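Local structure of trehalose-6-phosphate phosphatase (Cryptococcus neoformans, 5DX9) at residues A9-A14 with L206-G211. The protein is a phosphatase of the trehalose-phosphatase family in the HAD clan and binds a magnesium ion. Sequence-based numbering, arbitrary orientation.
Sequences AQFTDA and LIFCAG
The rings of Phe11 and Phe208 meet obliquely, their planes inclined at 49° and their centroids 5.3 Å apart. Contact is made by the far end of the Phe11 ring, whose CZ lies 3.9 Å from CD1 of Phe208 and 4.0 Å from CB of Phe208. With CG anti to the backbone N (chi1 175°), the Phe11 ring extends from helix 8-17 toward the sheet. Leu206 also approaches this ring at a slant, its CD2 4.0 Å from Phe11 CE1. Each ring has a further aromatic neighbour, Phe271 meeting Phe11 and Phe298 meeting Phe208, both edge-to-face, and Leu301 of helix 291-306 adds another apolar neighbour to Phe11. Strand 206-211 belongs to the parallel core of a Rossmann-like HAD sheet, between strands 21-25 and 270-275. Its alternation turns Leu206 and Phe208 toward the helix, while Ile207 faces the other way, against Leu223 of helix 217-225. The Phe208 side chain lies about 13 Å from the magnesium ion, which places this apolar contact away from the metal site. One helical turn beyond Phe11, Ala14 brings its CB to 3.8 Å from CD1 of Leu206; the leucine thus divides its two methyl branches between Ala14 and the phenylalanine ring.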
ATOM      1  N   ALA A   9      -2.881  16.446  16.668  1.00 50.37           N
ATOM      2  CA  ALA A   9      -2.072  17.357  17.469  1.00 51.90           C
ATOM      3  C   ALA A   9      -0.706  16.747  17.755  1.00 51.52           C
ATOM      4  O   ALA A   9       0.326  17.354  17.466  1.00 51.27           O
ATOM      5  CB  ALA A   9      -2.783  17.703  18.767  1.00 52.40           C
ATOM      6  N   GLN A  10      -0.702  15.542  18.317  1.00 49.43           N
ATOM      7  CA  GLN A  10       0.544  14.841  18.596  1.00 47.52           C
ATOM      8  C   GLN A  10       1.328  14.519  17.325  1.00 52.27           C
ATOM      9  O   GLN A  10       2.561  14.544  17.327  1.00 53.33           O
ATOM     10  CB  GLN A  10       0.277  13.550  19.361  1.00 47.84           C
ATOM     11  CG  GLN A  10       1.516  12.705  19.543  1.00 48.45           C
ATOM     12  CD  GLN A  10       1.195  11.297  20.000  1.00 54.00           C
ATOM     13  OE1 GLN A  10       0.113  11.034  20.531  1.00 53.42           O
ATOM     14  NE2 GLN A  10       2.135  10.380  19.791  1.00 48.48           N
ATOM     15  N   PHE A  11       0.617  14.201  16.247  1.00 46.68           N
ATOM     16  CA  PHE A  11       1.281  13.906  14.981  1.00 45.80           C
ATOM     17  C   PHE A  11       1.906  15.163  14.386  1.00 46.92           C
ATOM     18  O   PHE A  11       3.008  15.119  13.841  1.00 49.82           O
ATOM     19  CB  PHE A  11       0.308  13.289  13.975  1.00 45.48           C
ATOM     20  CG  PHE A  11       0.912  13.068  12.623  1.00 39.49           C
ATOM     21  CD1 PHE A  11       1.879  12.096  12.439  1.00 42.38           C
ATOM     22  CD2 PHE A  11       0.528  13.839  11.541  1.00 43.59           C
ATOM     23  CE1 PHE A  11       2.451  11.892  11.200  1.00 45.13           C
ATOM     24  CE2 PHE A  11       1.095  13.638  10.296  1.00 45.72           C
ATOM     25  CZ  PHE A  11       2.058  12.665  10.126  1.00 43.85           C
ATOM     26  N   THR A  12       1.193  16.279  14.489  1.00 47.90           N
ATOM     27  CA  THR A  12       1.682  17.553  13.971  1.00 51.32           C
ATOM     28  C   THR A  12       3.025  17.929  14.591  1.00 52.11           C
ATOM     29  O   THR A  12       3.965  18.300  13.888  1.00 53.97           O
ATOM     30  CB  THR A  12       0.676  18.689  14.229  1.00 52.70           C
ATOM     31  OG1 THR A  12      -0.530  18.441  13.495  1.00 52.76           O
ATOM     32  CG2 THR A  12       1.258  20.023  13.796  1.00 54.33           C
ATOM     33  N   ASP A  13       3.112  17.823  15.910  1.00 53.89           N
ATOM     34  CA  ASP A  13       4.323  18.203  16.623  1.00 55.18           C
ATOM     35  C   ASP A  13       5.481  17.263  16.296  1.00 56.69           C
ATOM     36  O   ASP A  13       6.627  17.698  16.165  1.00 57.98           O
ATOM     37  CB  ASP A  13       4.058  18.237  18.128  1.00 57.16           C
ATOM     38  CG  ASP A  13       3.225  19.442  18.544  1.00 57.82           C
ATOM     39  OD1 ASP A  13       3.481  20.551  18.025  1.00 57.48           O
ATOM     40  OD2 ASP A  13       2.312  19.282  19.384  1.00 59.23           O
ATOM     41  N   ALA A  14       5.178  15.976  16.153  1.00 55.50           N
ATOM     42  CA  ALA A  14       6.199  15.005  15.784  1.00 52.38           C
ATOM     43  C   ALA A  14       6.705  15.284  14.373  1.00 54.22           C
ATOM     44  O   ALA A  14       7.900  15.171  14.098  1.00 55.00           O
ATOM     45  CB  ALA A  14       5.657  13.595  15.889  1.00 53.72           C
ATOM     46  N   LEU A 206      10.208   9.479  11.716  1.00 50.42           N
ATOM     47  CA  LEU A 206       8.752   9.581  11.737  1.00 48.21           C
ATOM     48  C   LEU A 206       8.176   8.824  10.553  1.00 48.26           C
ATOM     49  O   LEU A 206       8.507   9.117   9.404  1.00 48.63           O
ATOM     50  CB  LEU A 206       8.293  11.038  11.697  1.00 47.51           C
ATOM     51  CG  LEU A 206       6.779  11.246  11.774  1.00 46.12           C
ATOM     52  CD1 LEU A 206       6.273  10.990  13.184  1.00 46.80           C
ATOM     53  CD2 LEU A 206       6.387  12.635  11.309  1.00 48.92           C
ATOM     54  N   ILE A 207       7.322   7.847  10.832  1.00 47.65           N
ATOM     55  CA  ILE A 207       6.664   7.103   9.769  1.00 44.11           C
ATOM     56  C   ILE A 207       5.153   7.282   9.823  1.00 44.97           C
ATOM     57  O   ILE A 207       4.525   7.051  10.856  1.00 41.35           O
ATOM     58  CB  ILE A 207       6.990   5.597   9.833  1.00 43.71           C
ATOM     59  CG1 ILE A 207       8.480   5.360   9.587  1.00 42.75           C
ATOM     60  CG2 ILE A 207       6.170   4.834   8.803  1.00 45.31           C
ATOM     61  CD1 ILE A 207       8.871   3.899   9.603  1.00 42.73           C
ATOM     62  N   PHE A 208       4.578   7.710   8.705  1.00 40.80           N
ATOM     63  CA  PHE A 208       3.133   7.721   8.559  1.00 42.34           C
ATOM     64  C   PHE A 208       2.730   6.748   7.459  1.00 43.45           C
ATOM     65  O   PHE A 208       3.337   6.725   6.389  1.00 41.81           O
ATOM     66  CB  PHE A 208       2.611   9.122   8.244  1.00 40.89           C
ATOM     67  CG  PHE A 208       1.119   9.182   8.092  1.00 42.81           C
ATOM     68  CD1 PHE A 208       0.303   9.358   9.198  1.00 42.79           C
ATOM     69  CD2 PHE A 208       0.528   9.035   6.847  1.00 44.80           C
ATOM     70  CE1 PHE A 208      -1.070   9.405   9.063  1.00 40.01           C
ATOM     71  CE2 PHE A 208      -0.846   9.079   6.706  1.00 44.78           C
ATOM     72  CZ  PHE A 208      -1.646   9.262   7.818  1.00 44.44           C
ATOM     73  N   CYS A 209       1.712   5.940   7.737  1.00 40.66           N
ATOM     74  CA  CYS A 209       1.211   4.960   6.777  1.00 41.25           C
ATOM     75  C   CYS A 209      -0.298   4.836   6.914  1.00 40.47           C
ATOM     76  O   CYS A 209      -0.806   4.592   8.007  1.00 42.57           O
ATOM     77  CB  CYS A 209       1.881   3.598   6.988  1.00 42.90           C
ATOM     78  SG  CYS A 209       1.375   2.283   5.828  1.00 45.05           S
ATOM     79  N   ALA A 210      -1.011   5.009   5.807  1.00 39.22           N
ATOM     80  CA  ALA A 210      -2.467   4.924   5.818  1.00 39.47           C
ATOM     81  C   ALA A 210      -2.994   3.972   4.744  1.00 42.47           C
ATOM     82  O   ALA A 210      -2.427   3.871   3.654  1.00 37.19           O
ATOM     83  CB  ALA A 210      -3.070   6.300   5.641  1.00 34.09           C
ATOM     84  N   GLY A 211      -4.088   3.283   5.067  1.00 40.04           N
ATOM     85  CA  GLY A 211      -4.715   2.334   4.161  1.00 41.08           C
ATOM     86  C   GLY A 211      -6.098   1.944   4.652  1.00 40.90           C
ATOM     87  O   GLY A 211      -6.375   1.999   5.849  1.00 39.53           O
TER